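Local coordinates for protein aggregative adherence fimbrial subunit AggA (PDB 4PH8) that is the major subunit of the aggregative adherence fimbriae (AAF/I) of enteroaggregative Escherichia coli, assembled by donor-strand complementation and probably binding host fibronectin, at residues 10-21 with 35-46; 50-58 with 128-136. All coordinates share one frame; numbering follows the deposited sequence.

Contact 1: 10-21 with 35-46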
ATOM      1  N   VAL A  10      20.754   4.228 -12.377  1.00 16.87           N
ATOM      2  CA  VAL A  10      21.129   5.311 -11.461  1.00 18.51           C
ATOM      3  C   VAL A  10      22.401   4.943 -10.713  1.00 18.96           C
ATOM      4  O   VAL A  10      22.800   3.773 -10.684  1.00 19.86           O
ATOM      5  CB  VAL A  10      19.992   5.638 -10.471  1.00 17.74           C
ATOM      6  CG1 VAL A  10      18.806   6.186 -11.245  1.00 20.61           C
ATOM      7  CG2 VAL A  10      19.598   4.405  -9.658  1.00 18.34           C
ATOM      8  N   THR A  11      23.058   5.932 -10.116  1.00 23.45           N
ATOM      9  CA  THR A  11      24.239   5.650  -9.284  1.00 21.14           C
ATOM     10  C   THR A  11      23.981   5.901  -7.783  1.00 25.78           C
ATOM     11  O   THR A  11      24.819   5.586  -6.949  1.00 24.90           O
ATOM     12  CB  THR A  11      25.490   6.406  -9.779  1.00 25.95           C
ATOM     13  OG1 THR A  11      25.299   7.818  -9.644  1.00 30.13           O
ATOM     14  CG2 THR A  11      25.762   6.055 -11.234  1.00 23.45           C
ATOM     15  N   ASN A  12      22.830   6.472  -7.451  1.00 24.12           N
ATOM     16  CA  ASN A  12      22.319   6.442  -6.075  1.00 25.25           C
ATOM     17  C   ASN A  12      21.001   5.705  -6.071  1.00 23.06           C
ATOM     18  O   ASN A  12      20.120   5.959  -6.906  1.00 25.73           O
ATOM     19  CB  ASN A  12      22.135   7.841  -5.511  1.00 29.55           C
ATOM     20  CG  ASN A  12      23.451   8.547  -5.227  1.00 24.96           C
ATOM     21  OD1 ASN A  12      23.536   9.740  -5.392  1.00 36.56           O
ATOM     22  ND2 ASN A  12      24.461   7.817  -4.764  1.00 46.14           N
ATOM     23  N   ASP A  13      20.865   4.776  -5.147  1.00 19.54           N
ATOM     24  CA  ASP A  13      19.696   3.924  -5.138  1.00 18.95           C
ATOM     25  C   ASP A  13      18.442   4.756  -4.945  1.00 18.09           C
ATOM     26  O   ASP A  13      18.427   5.762  -4.237  1.00 18.87           O
ATOM     27  CB  ASP A  13      19.799   2.868  -4.066  1.00 19.39           C
ATOM     28  CG  ASP A  13      20.865   1.836  -4.359  1.00 24.09           C
ATOM     29  OD1 ASP A  13      21.317   1.718  -5.535  1.00 24.46           O
ATOM     30  OD2 ASP A  13      21.250   1.149  -3.382  1.00 26.19           O
ATOM     31  N   CYS A  14      17.396   4.337  -5.628  1.00 16.29           N
ATOM     32  CA  CYS A  14      16.154   5.079  -5.639  1.00 15.55           C
ATOM     33  C   CYS A  14      15.519   5.041  -4.276  1.00 14.64           C
ATOM     34  O   CYS A  14      15.493   4.003  -3.646  1.00 15.77           O
ATOM     35  CB  CYS A  14      15.214   4.470  -6.679  1.00 16.04           C
ATOM     36  SG  CYS A  14      15.926   4.635  -8.317  1.00 17.43           S
ATOM     37  N   PRO A  15      15.021   6.183  -3.807  1.00 13.87           N
ATOM     38  CA  PRO A  15      14.234   6.127  -2.578  1.00 15.18           C
ATOM     39  C   PRO A  15      12.877   5.499  -2.833  1.00 14.98           C
ATOM     40  O   PRO A  15      12.360   5.565  -3.954  1.00 16.57           O
ATOM     41  CB  PRO A  15      14.042   7.587  -2.214  1.00 16.24           C
ATOM     42  CG  PRO A  15      14.212   8.328  -3.474  1.00 18.02           C
ATOM     43  CD  PRO A  15      15.113   7.542  -4.360  1.00 17.57           C
ATOM     44  N   VAL A  16      12.313   4.900  -1.795  1.00 14.36           N
ATOM     45  CA  VAL A  16      10.911   4.469  -1.826  1.00 15.63           C
ATOM     46  C   VAL A  16      10.180   5.301  -0.785  1.00 13.40           C
ATOM     47  O   VAL A  16      10.445   5.209   0.400  1.00 17.71           O
ATOM     48  CB  VAL A  16      10.728   2.944  -1.653  1.00 19.26           C
ATOM     49  CG1 VAL A  16      11.566   2.386  -0.529  1.00 19.80           C
ATOM     50  CG2 VAL A  16       9.252   2.585  -1.494  1.00 19.87           C
ATOM     51  N   THR A  17       9.296   6.153  -1.272  1.00 13.95           N
ATOM     52  CA  THR A  17       8.659   7.185  -0.483  1.00 16.04           C
ATOM     53  C   THR A  17       7.181   6.847  -0.402  1.00 15.90           C
ATOM     54  O   THR A  17       6.453   6.978  -1.383  1.00 17.66           O
ATOM     55  CB  THR A  17       8.878   8.554  -1.149  1.00 18.44           C
ATOM     56  OG1 THR A  17      10.288   8.747  -1.395  1.00 24.12           O
ATOM     57  CG2 THR A  17       8.368   9.676  -0.273  1.00 22.29           C
ATOM     58  N   ILE A  18       6.764   6.379   0.763  1.00 14.91           N
ATOM     59  CA  ILE A  18       5.358   6.008   1.011  1.00 13.48           C
ATOM     60  C   ILE A  18       4.744   6.939   2.042  1.00 13.71           C
ATOM     61  O   ILE A  18       5.371   7.275   3.050  1.00 16.95           O
ATOM     62  CB  ILE A  18       5.189   4.520   1.438  1.00 15.91           C
ATOM     63  CG1 ILE A  18       3.736   4.184   1.802  1.00 14.68           C
ATOM     64  CG2 ILE A  18       6.088   4.159   2.614  1.00 17.76           C
ATOM     65  CD1 ILE A  18       3.445   2.702   1.870  1.00 15.18           C
ATOM     66  N   THR A  19       3.522   7.362   1.774  1.00 11.46           N
ATOM     67  CA  THR A  19       2.687   7.956   2.809  1.00 10.63           C
ATOM     68  C   THR A  19       1.380   7.184   2.899  1.00  9.62           C
ATOM     69  O   THR A  19       0.948   6.523   1.929  1.00  9.96           O
ATOM     70  CB  THR A  19       2.395   9.441   2.530  1.00 12.82           C
ATOM     71  OG1 THR A  19       1.629   9.561   1.332  1.00 13.36           O
ATOM     72  CG2 THR A  19       3.684  10.235   2.385  1.00 14.55           C
ATOM     73  N   THR A  20       0.748   7.266   4.064  1.00 10.54           N
ATOM     74  CA  THR A  20      -0.561   6.674   4.269  1.00 10.89           C
ATOM     75  C   THR A  20      -1.498   7.643   4.970  1.00 11.70           C
ATOM     76  O   THR A  20      -1.073   8.671   5.507  1.00 11.91           O
ATOM     77  CB  THR A  20      -0.478   5.444   5.165  1.00 11.98           C
ATOM     78  OG1 THR A  20      -0.165   5.854   6.506  1.00 14.83           O
ATOM     79  CG2 THR A  20       0.573   4.476   4.674  1.00 11.88           C
ATOM     80  N   THR A  21      -2.769   7.267   5.003  1.00 10.83           N
ATOM     81  CA  THR A  21      -3.757   7.921   5.840  1.00 12.70           C
ATOM     82  C   THR A  21      -3.243   8.013   7.274  1.00 13.17           C
ATOM     83  O   THR A  21      -2.663   7.048   7.798  1.00 13.20           O
ATOM     84  CB  THR A  21      -5.053   7.105   5.824  1.00 12.79           C
ATOM     85  OG1 THR A  21      -5.443   6.864   4.475  1.00 14.43           O
ATOM     86  CG2 THR A  21      -6.211   7.809   6.567  1.00 14.83           C
ATOM     87  N   GLY A  35     -12.141   4.728   5.070  1.00 20.66           N
ATOM     88  CA  GLY A  35     -11.130   4.642   4.015  1.00 17.55           C
ATOM     89  C   GLY A  35      -9.717   4.661   4.543  1.00 16.21           C
ATOM     90  O   GLY A  35      -9.411   5.376   5.507  1.00 18.00           O
ATOM     91  N   PHE A  36      -8.856   3.888   3.886  1.00 13.61           N
ATOM     92  CA  PHE A  36      -7.430   3.870   4.165  1.00 14.53           C
ATOM     93  C   PHE A  36      -6.722   3.883   2.810  1.00 14.34           C
ATOM     94  O   PHE A  36      -7.117   3.167   1.899  1.00 15.94           O
ATOM     95  CB  PHE A  36      -6.998   2.611   4.919  1.00 14.29           C
ATOM     96  CG  PHE A  36      -7.795   2.323   6.169  1.00 15.75           C
ATOM     97  CD1 PHE A  36      -7.456   2.908   7.376  1.00 15.61           C
ATOM     98  CD2 PHE A  36      -8.829   1.421   6.140  1.00 16.87           C
ATOM     99  CE1 PHE A  36      -8.175   2.630   8.526  1.00 19.67           C
ATOM    100  CE2 PHE A  36      -9.561   1.128   7.295  1.00 15.53           C
ATOM    101  CZ  PHE A  36      -9.224   1.741   8.483  1.00 19.59           C
ATOM    102  N   SER A  37      -5.689   4.695   2.675  1.00 12.37           N
ATOM    103  CA  SER A  37      -4.994   4.766   1.422  1.00 13.30           C
ATOM    104  C   SER A  37      -3.521   4.953   1.622  1.00 10.87           C
ATOM    105  O   SER A  37      -3.061   5.361   2.693  1.00 10.53           O
ATOM    106  CB  SER A  37      -5.558   5.869   0.566  1.00 15.11           C
ATOM    107  OG  SER A  37      -5.392   7.121   1.161  1.00 13.96           O
ATOM    108  N   ALA A  38      -2.791   4.581   0.578  1.00 10.70           N
ATOM    109  CA  ALA A  38      -1.346   4.655   0.539  1.00 10.65           C
ATOM    110  C   ALA A  38      -0.923   5.209  -0.819  1.00  9.51           C
ATOM    111  O   ALA A  38      -1.613   5.039  -1.830  1.00 10.49           O
ATOM    112  CB  ALA A  38      -0.730   3.286   0.762  1.00 11.63           C
ATOM    113  N   LYS A  39       0.226   5.856  -0.822  1.00 10.29           N
ATOM    114  CA  LYS A  39       0.770   6.487  -2.006  1.00 11.30           C
ATOM    115  C   LYS A  39       2.268   6.233  -2.003  1.00 10.23           C
ATOM    116  O   LYS A  39       2.914   6.343  -0.965  1.00 11.08           O
ATOM    117  CB  LYS A  39       0.438   7.997  -1.956  1.00 14.72           C
ATOM    118  CG  LYS A  39       1.283   8.927  -2.791  1.00 18.88           C
ATOM    119  CD  LYS A  39       0.787  10.370  -2.734  1.00 19.95           C
ATOM    120  CE  LYS A  39       0.977  11.091  -1.398  1.00 19.56           C
ATOM    121  NZ  LYS A  39       2.325  11.075  -0.812  1.00 23.78           N
ATOM    122  N   VAL A  40       2.811   5.872  -3.163  1.00 10.50           N
ATOM    123  CA  VAL A  40       4.232   5.546  -3.288  1.00 10.76           C
ATOM    124  C   VAL A  40       4.835   6.331  -4.454  1.00 10.32           C
ATOM    125  O   VAL A  40       4.240   6.455  -5.520  1.00  9.90           O
ATOM    126  CB  VAL A  40       4.472   4.016  -3.500  1.00 12.44           C
ATOM    127  CG1 VAL A  40       5.958   3.710  -3.418  1.00 13.72           C
ATOM    128  CG2 VAL A  40       3.705   3.211  -2.470  1.00 14.12           C
ATOM    129  N   THR A  41       6.027   6.866  -4.241  1.00 11.00           N
ATOM    130  CA  THR A  41       6.732   7.559  -5.305  1.00 11.19           C
ATOM    131  C   THR A  41       8.219   7.344  -5.095  1.00 11.58           C
ATOM    132  O   THR A  41       8.643   6.629  -4.176  1.00 11.52           O
ATOM    133  CB  THR A  41       6.352   9.061  -5.357  1.00 11.62           C
ATOM    134  OG1 THR A  41       6.820   9.654  -6.587  1.00 11.30           O
ATOM    135  CG2 THR A  41       6.887   9.811  -4.153  1.00 13.15           C
ATOM    136  N   THR A  42       9.006   7.940  -5.976  1.00 10.57           N
ATOM    137  CA  THR A  42      10.444   7.925  -5.832  1.00 11.42           C
ATOM    138  C   THR A  42      10.985   9.250  -6.399  1.00 12.97           C
ATOM    139  O   THR A  42      10.204  10.138  -6.739  1.00 14.25           O
ATOM    140  CB  THR A  42      11.047   6.669  -6.520  1.00 11.12           C
ATOM    141  OG1 THR A  42      12.458   6.629  -6.297  1.00 12.58           O
ATOM    142  CG2 THR A  42      10.776   6.701  -8.014  1.00 11.82           C
ATOM    143  N   SER A  43      12.306   9.383  -6.507  1.00 14.27           N
ATOM    144  CA  SER A  43      12.918  10.657  -6.927  1.00 14.77           C
ATOM    145  C   SER A  43      12.676  10.966  -8.412  1.00 14.99           C
ATOM    146  O   SER A  43      12.424  10.066  -9.230  1.00 15.04           O
ATOM    147  CB  SER A  43      14.415  10.640  -6.655  1.00 14.62           C
ATOM    148  OG  SER A  43      15.032   9.700  -7.527  1.00 14.95           O
ATOM    149  N   ASP A  44      12.781  12.241  -8.769  1.00 16.02           N
ATOM    150  CA  ASP A  44      12.623  12.635 -10.173  1.00 17.18           C
ATOM    151  C   ASP A  44      13.644  11.920 -11.065  1.00 15.34           C
ATOM    152  O   ASP A  44      13.301  11.467 -12.139  1.00 16.12           O
ATOM    153  CB  ASP A  44      12.763  14.139 -10.339  1.00 20.35           C
ATOM    154  CG  ASP A  44      11.553  14.905  -9.820  1.00 23.31           C
ATOM    155  OD1 ASP A  44      10.496  14.299  -9.515  1.00 23.70           O
ATOM    156  OD2 ASP A  44      11.655  16.139  -9.725  1.00 29.10           O
ATOM    157  N   GLN A  45      14.880  11.786 -10.602  1.00 15.94           N
ATOM    158  CA  GLN A  45      15.887  11.078 -11.396  1.00 17.68           C
ATOM    159  C   GLN A  45      15.534   9.611 -11.592  1.00 15.87           C
ATOM    160  O   GLN A  45      15.695   9.075 -12.682  1.00 16.80           O
ATOM    161  CB  GLN A  45      17.284  11.237 -10.802  1.00 21.34           C
ATOM    162  CG  GLN A  45      17.877  12.622 -11.032  1.00 24.85           C
ATOM    163  CD  GLN A  45      17.816  13.068 -12.489  1.00 28.11           C
ATOM    164  OE1 GLN A  45      16.976  13.892 -12.858  1.00 33.63           O
ATOM    165  NE2 GLN A  45      18.694  12.519 -13.320  1.00 26.51           N
ATOM    166  N   CYS A  46      15.001   8.969 -10.565  1.00 15.26           N
ATOM    167  CA  CYS A  46      14.588   7.575 -10.700  1.00 14.11           C
ATOM    168  C   CYS A  46      13.389   7.393 -11.628  1.00 14.55           C
ATOM    169  O   CYS A  46      13.298   6.378 -12.330  1.00 15.04           O
ATOM    170  CB  CYS A  46      14.313   6.960  -9.339  1.00 15.15           C
ATOM    171  SG  CYS A  46      15.853   6.676  -8.479  1.00 18.42           S
TER
HETATM  172  O   HOH W   1       4.550   9.219  -1.539  1.00 19.53           O

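Contact 2: 50-58 with 128-136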
ATOM      1  N   GLY A  50      13.215   5.170 -15.242  1.00 20.58           N
ATOM      2  CA  GLY A  50      12.245   4.105 -15.533  1.00 26.83           C
ATOM      3  C   GLY A  50      11.780   3.259 -14.351  1.00 24.80           C
ATOM      4  O   GLY A  50      11.330   2.120 -14.528  1.00 30.98           O
ATOM      5  N   ALA A  51      11.858   3.819 -13.151  1.00 17.03           N
ATOM      6  CA  ALA A  51      11.545   3.094 -11.913  1.00 15.96           C
ATOM      7  C   ALA A  51      10.120   2.599 -11.862  1.00 13.82           C
ATOM      8  O   ALA A  51       9.207   3.277 -12.319  1.00 15.11           O
ATOM      9  CB  ALA A  51      11.759   4.017 -10.716  1.00 17.92           C
ATOM     10  N   LYS A  52       9.945   1.444 -11.226  1.00 13.03           N
ATOM     11  CA  LYS A  52       8.649   0.836 -11.035  1.00 13.81           C
ATOM     12  C   LYS A  52       8.459   0.747  -9.538  1.00 12.58           C
ATOM     13  O   LYS A  52       9.332   0.258  -8.826  1.00 16.52           O
ATOM     14  CB  LYS A  52       8.616  -0.557 -11.701  1.00 17.19           C
ATOM     15  CG  LYS A  52       7.397  -1.414 -11.364  1.00 21.11           C
ATOM     16  CD  LYS A  52       7.516  -2.842 -11.888  1.00 24.88           C
ATOM     17  CE  LYS A  52       7.631  -2.883 -13.401  1.00 29.86           C
ATOM     18  NZ  LYS A  52       7.678  -4.295 -13.875  1.00 36.35           N
ATOM     19  N   VAL A  53       7.318   1.229  -9.059  1.00 11.36           N
ATOM     20  CA  VAL A  53       7.024   1.167  -7.648  1.00 12.41           C
ATOM     21  C   VAL A  53       5.980   0.105  -7.372  1.00 12.76           C
ATOM     22  O   VAL A  53       5.217  -0.286  -8.258  1.00 14.15           O
ATOM     23  CB  VAL A  53       6.615   2.526  -7.059  1.00 13.00           C
ATOM     24  CG1 VAL A  53       7.791   3.475  -7.063  1.00 13.70           C
ATOM     25  CG2 VAL A  53       5.419   3.136  -7.784  1.00 13.66           C
ATOM     26  N   TRP A  54       5.982  -0.370  -6.130  1.00 14.51           N
ATOM     27  CA  TRP A  54       5.169  -1.486  -5.699  1.00 14.95           C
ATOM     28  C   TRP A  54       4.536  -1.176  -4.364  1.00 13.90           C
ATOM     29  O   TRP A  54       5.096  -0.426  -3.556  1.00 12.66           O
ATOM     30  CB  TRP A  54       6.027  -2.734  -5.508  1.00 15.81           C
ATOM     31  CG  TRP A  54       6.683  -3.225  -6.740  1.00 16.56           C
ATOM     32  CD1 TRP A  54       7.824  -2.749  -7.307  1.00 18.78           C
ATOM     33  CD2 TRP A  54       6.255  -4.322  -7.549  1.00 18.00           C
ATOM     34  NE1 TRP A  54       8.134  -3.480  -8.438  1.00 21.29           N
ATOM     35  CE2 TRP A  54       7.185  -4.451  -8.606  1.00 18.95           C
ATOM     36  CE3 TRP A  54       5.172  -5.202  -7.489  1.00 18.39           C
ATOM     37  CZ2 TRP A  54       7.057  -5.423  -9.598  1.00 20.99           C
ATOM     38  CZ3 TRP A  54       5.044  -6.170  -8.474  1.00 20.17           C
ATOM     39  CH2 TRP A  54       5.990  -6.268  -9.516  1.00 21.60           C
ATOM     40  N   LEU A  55       3.387  -1.804  -4.149  1.00 12.84           N
ATOM     41  CA  LEU A  55       2.660  -1.740  -2.914  1.00 14.18           C
ATOM     42  C   LEU A  55       2.016  -3.092  -2.684  1.00 13.46           C
ATOM     43  O   LEU A  55       1.463  -3.688  -3.611  1.00 14.11           O
ATOM     44  CB  LEU A  55       1.606  -0.655  -3.042  1.00 17.17           C
ATOM     45  CG  LEU A  55       0.858  -0.103  -1.868  1.00 17.52           C
ATOM     46  CD1 LEU A  55       1.784   0.340  -0.739  1.00 15.43           C
ATOM     47  CD2 LEU A  55       0.033   1.079  -2.360  1.00 16.10           C
ATOM     48  N   TRP A  56       2.089  -3.585  -1.453  1.00 13.31           N
ATOM     49  CA  TRP A  56       1.457  -4.854  -1.128  1.00 14.66           C
ATOM     50  C   TRP A  56       1.192  -4.979   0.354  1.00 14.20           C
ATOM     51  O   TRP A  56       1.816  -4.304   1.161  1.00 16.04           O
ATOM     52  CB  TRP A  56       2.263  -6.068  -1.655  1.00 16.26           C
ATOM     53  CG  TRP A  56       3.598  -6.363  -0.996  1.00 17.49           C
ATOM     54  CD1 TRP A  56       3.850  -7.317  -0.044  1.00 18.99           C
ATOM     55  CD2 TRP A  56       4.873  -5.753  -1.289  1.00 17.13           C
ATOM     56  NE1 TRP A  56       5.184  -7.322   0.284  1.00 19.00           N
ATOM     57  CE2 TRP A  56       5.837  -6.383  -0.467  1.00 19.20           C
ATOM     58  CE3 TRP A  56       5.287  -4.742  -2.151  1.00 14.85           C
ATOM     59  CZ2 TRP A  56       7.182  -6.022  -0.478  1.00 17.70           C
ATOM     60  CZ3 TRP A  56       6.632  -4.386  -2.165  1.00 16.65           C
ATOM     61  CH2 TRP A  56       7.564  -5.025  -1.326  1.00 18.36           C
ATOM     62  N   GLY A  57       0.261  -5.866   0.684  1.00 16.19           N
ATOM     63  CA  GLY A  57      -0.107  -6.165   2.055  1.00 17.75           C
ATOM     64  C   GLY A  57       0.434  -7.518   2.488  1.00 17.92           C
ATOM     65  O   GLY A  57       1.191  -8.173   1.761  1.00 19.82           O
ATOM     66  N   THR A  58       0.027  -7.928   3.681  1.00 17.96           N
ATOM     67  CA  THR A  58       0.560  -9.122   4.330  1.00 21.00           C
ATOM     68  C   THR A  58      -0.391 -10.317   4.280  1.00 21.22           C
ATOM     69  O   THR A  58      -0.060 -11.379   4.783  1.00 24.25           O
ATOM     70  CB  THR A  58       0.868  -8.817   5.809  1.00 22.06           C
ATOM     71  OG1 THR A  58      -0.320  -8.342   6.451  1.00 22.61           O
ATOM     72  CG2 THR A  58       1.959  -7.751   5.914  1.00 20.92           C
ATOM     73  N   MET A 128      -2.526  -2.015  10.217  1.00 23.70           N
ATOM     74  CA  MET A 128      -2.471  -2.609   8.892  1.00 19.75           C
ATOM     75  C   MET A 128      -1.113  -2.309   8.293  1.00 18.19           C
ATOM     76  O   MET A 128      -0.772  -1.155   8.094  1.00 22.03           O
ATOM     77  CB  MET A 128      -3.580  -2.030   8.024  1.00 19.31           C
ATOM     78  CG  MET A 128      -3.608  -2.532   6.594  1.00 21.07           C
ATOM     79  SD  MET A 128      -5.241  -2.318   5.847  1.00 24.76           S
ATOM     80  CE  MET A 128      -5.395  -0.551   5.963  1.00 22.52           C
ATOM     81  N   ILE A 129      -0.336  -3.357   8.055  1.00 17.99           N
ATOM     82  CA  ILE A 129       1.025  -3.210   7.574  1.00 21.15           C
ATOM     83  C   ILE A 129       1.001  -3.154   6.071  1.00 19.81           C
ATOM     84  O   ILE A 129       0.435  -4.032   5.422  1.00 20.79           O
ATOM     85  CB  ILE A 129       1.893  -4.413   7.976  1.00 22.94           C
ATOM     86  CG1 ILE A 129       1.937  -4.551   9.493  1.00 28.29           C
ATOM     87  CG2 ILE A 129       3.299  -4.271   7.429  1.00 24.01           C
ATOM     88  CD1 ILE A 129       2.375  -5.932   9.931  1.00 31.21           C
ATOM     89  N   LEU A 130       1.642  -2.135   5.517  1.00 17.87           N
ATOM     90  CA  LEU A 130       1.819  -2.067   4.085  1.00 14.94           C
ATOM     91  C   LEU A 130       3.287  -2.061   3.746  1.00 13.58           C
ATOM     92  O   LEU A 130       4.109  -1.475   4.457  1.00 17.12           O
ATOM     93  CB  LEU A 130       1.142  -0.836   3.514  1.00 17.69           C
ATOM     94  CG  LEU A 130      -0.377  -0.794   3.625  1.00 20.07           C
ATOM     95  CD1 LEU A 130      -0.867   0.454   2.931  1.00 22.05           C
ATOM     96  CD2 LEU A 130      -1.042  -2.024   3.030  1.00 21.84           C
ATOM     97  N   HIS A 131       3.607  -2.745   2.658  1.00 12.71           N
ATOM     98  CA  HIS A 131       4.957  -2.787   2.161  1.00 12.92           C
ATOM     99  C   HIS A 131       4.984  -2.010   0.873  1.00 12.40           C
ATOM    100  O   HIS A 131       4.035  -2.072   0.088  1.00 14.38           O
ATOM    101  CB  HIS A 131       5.354  -4.220   1.857  1.00 15.79           C
ATOM    102  CG  HIS A 131       5.541  -5.065   3.071  1.00 18.50           C
ATOM    103  ND1 HIS A 131       6.771  -5.232   3.668  1.00 19.35           N
ATOM    104  CD2 HIS A 131       4.670  -5.819   3.781  1.00 22.55           C
ATOM    105  CE1 HIS A 131       6.649  -6.054   4.693  1.00 22.28           C
ATOM    106  NE2 HIS A 131       5.381  -6.410   4.790  1.00 25.84           N
ATOM    107  N   ALA A 132       6.086  -1.320   0.631  1.00 13.78           N
ATOM    108  CA  ALA A 132       6.276  -0.614  -0.627  1.00 14.23           C
ATOM    109  C   ALA A 132       7.695  -0.830  -1.116  1.00 14.83           C
ATOM    110  O   ALA A 132       8.618  -1.058  -0.326  1.00 15.53           O
ATOM    111  CB  ALA A 132       6.004   0.868  -0.467  1.00 15.39           C
ATOM    112  N   ALA A 133       7.874  -0.766  -2.421  1.00 13.87           N
ATOM    113  CA  ALA A 133       9.213  -0.896  -2.977  1.00 14.76           C
ATOM    114  C   ALA A 133       9.359  -0.113  -4.255  1.00 13.53           C
ATOM    115  O   ALA A 133       8.371   0.339  -4.845  1.00 14.68           O
ATOM    116  CB  ALA A 133       9.567  -2.369  -3.213  1.00 14.52           C
ATOM    117  N   VAL A 134      10.616   0.035  -4.669  1.00 13.66           N
ATOM    118  CA  VAL A 134      10.968   0.615  -5.943  1.00 15.40           C
ATOM    119  C   VAL A 134      12.025  -0.264  -6.590  1.00 15.28           C
ATOM    120  O   VAL A 134      13.008  -0.635  -5.928  1.00 14.49           O
ATOM    121  CB  VAL A 134      11.473   2.079  -5.831  1.00 16.21           C
ATOM    122  CG1 VAL A 134      12.725   2.208  -4.960  1.00 16.13           C
ATOM    123  CG2 VAL A 134      11.733   2.672  -7.207  1.00 17.51           C
ATOM    124  N   ASP A 135      11.794  -0.595  -7.864  1.00 14.31           N
ATOM    125  CA  ASP A 135      12.706  -1.393  -8.697  1.00 16.75           C
ATOM    126  C   ASP A 135      13.382  -0.452  -9.674  1.00 16.31           C
ATOM    127  O   ASP A 135      12.732   0.401 -10.299  1.00 17.33           O
ATOM    128  CB  ASP A 135      11.961  -2.417  -9.567  1.00 21.59           C
ATOM    129  CG  ASP A 135      11.385  -3.563  -8.789  1.00 24.41           C
ATOM    130  OD1 ASP A 135      11.747  -3.735  -7.614  1.00 31.89           O
ATOM    131  OD2 ASP A 135      10.558  -4.308  -9.379  1.00 30.79           O
ATOM    132  N   PHE A 136      14.680  -0.644  -9.851  1.00 14.19           N
ATOM    133  CA  PHE A 136      15.460   0.212 -10.713  1.00 14.88           C
ATOM    134  C   PHE A 136      16.708  -0.553 -11.069  1.00 15.00           C
ATOM    135  O   PHE A 136      16.896  -1.676 -10.617  1.00 17.29           O
ATOM    136  CB  PHE A 136      15.811   1.523  -9.993  1.00 14.33           C
ATOM    137  CG  PHE A 136      16.474   1.314  -8.658  1.00 15.69           C
ATOM    138  CD1 PHE A 136      15.728   0.973  -7.540  1.00 17.78           C
ATOM    139  CD2 PHE A 136      17.845   1.390  -8.529  1.00 17.30           C
ATOM    140  CE1 PHE A 136      16.332   0.761  -6.320  1.00 17.89           C
ATOM    141  CE2 PHE A 136      18.450   1.174  -7.307  1.00 18.66           C
ATOM    142  CZ  PHE A 136      17.689   0.852  -6.207  1.00 18.86           C
TER
HETATM  143  O   HOH W   2      12.770  -0.354 -13.225  1.00 33.06           O
HETATM  144  O   HOH W   3      -1.383  -5.957   5.371  1.00 20.10           O

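Contact 1: 10-21 with 35-46
C14 and C46 are joined by a disulfide, SG to SG 2.0 Å, turned close to a right angle (chi3 -95°). It ties the segment before strand 17-20 to helix 44-49. This end is tight: both cysteines are buried, and F136 packs on C14. T42 holds its OG1 anti to the backbone N (chi1 -176°), which brings the hydroxyl to P15. T42 OG1 donates to P15 O at 2.6 Å, in the carbonyl plane. S43 is the N-cap of helix 44-49, its OG accepting from C46 N at 3.1 Å.

Beyond P15 the chains pair as antiparallel strands, T17 with T41 through T20 with A38. I18, T20, A38 and V40 point to the inner face, where A38 and V40 are buried. The outer face is looser: T17 is exposed, and T19, K39 and T41 partly so. K39 runs alongside T19, and bends at its last two torsions bring NZ to T19 OG1 as donor, at 2.7 Å. A water bridges NZ and T17 O. At the far end T21 OG1 accepts from S37 N at 2.8 Å. A covalent link thus fixes one end; backbone bonds hold the rest, helped by hydroxyls and a lysine amine.

Contact 2: 50-58 with 128-136
W56 lays its indole over H131. The CB of H131 sits over the five-membered ring, 3.4 Å from its centroid, a CH-pi contact. The imidazole itself is nearly parallel to the indole, with planes at 9°, but slid aside so that the rings barely overlap. W56 reaches this place because its CG stands between the backbone N and the carbonyl carbon (chi1 69°). The six-membered ring then extends along the neighbouring strand, and its CZ3 edge meets A133 CB at 3.7 Å. H131 has CG anti to its carbonyl carbon, which sets its ring beside the indole. T58 CG2 touches the imidazole edge at NE2, 3.8 Å away.

These residues belong to an antiparallel pair in the beta sandwich of the pilin, strand 52-68 against strand 124-138. Backbone bonds join K52 with D135, W54 with A133 and W56 with H131. The opposite face holds V53, L55, A132 and V134, turned to the core. There L55 CD1 reaches A132 CB at 4.3 Å, and V134 CG2 touches both A51 CB and V53 CG1.

W54 and D135 meet on the tryptophan face of the sheet. W54 NE1 donates to D135 OD2 at 2.7 Å, but the bond is bent and weak, and the carboxylate is turned 53° from the ring. Y98 meets the W54 ring, and K96 makes a cation-pi contact with W56.

Contact 1 and contact 2 both pair antiparallel strands and follow each other along the chain. Helix 44-49 runs from the end of contact 1 into strand 52-68 of contact 2, with a probable hydrogen bond from A51 N to C46 O. Their centres lie about 8 Å apart. The two strand pairs meet through their apolar faces: V53 and A132 touch V40, and L130 touches A38. Contact 2 lies nearer the centre of the chain and has more buried residues. Their other faces differ. In contact 1 it carries threonines and a lysine; in contact 2 two tryptophans, a histidine and an aspartate join a lysine. The disulfide belongs to contact 1 alone.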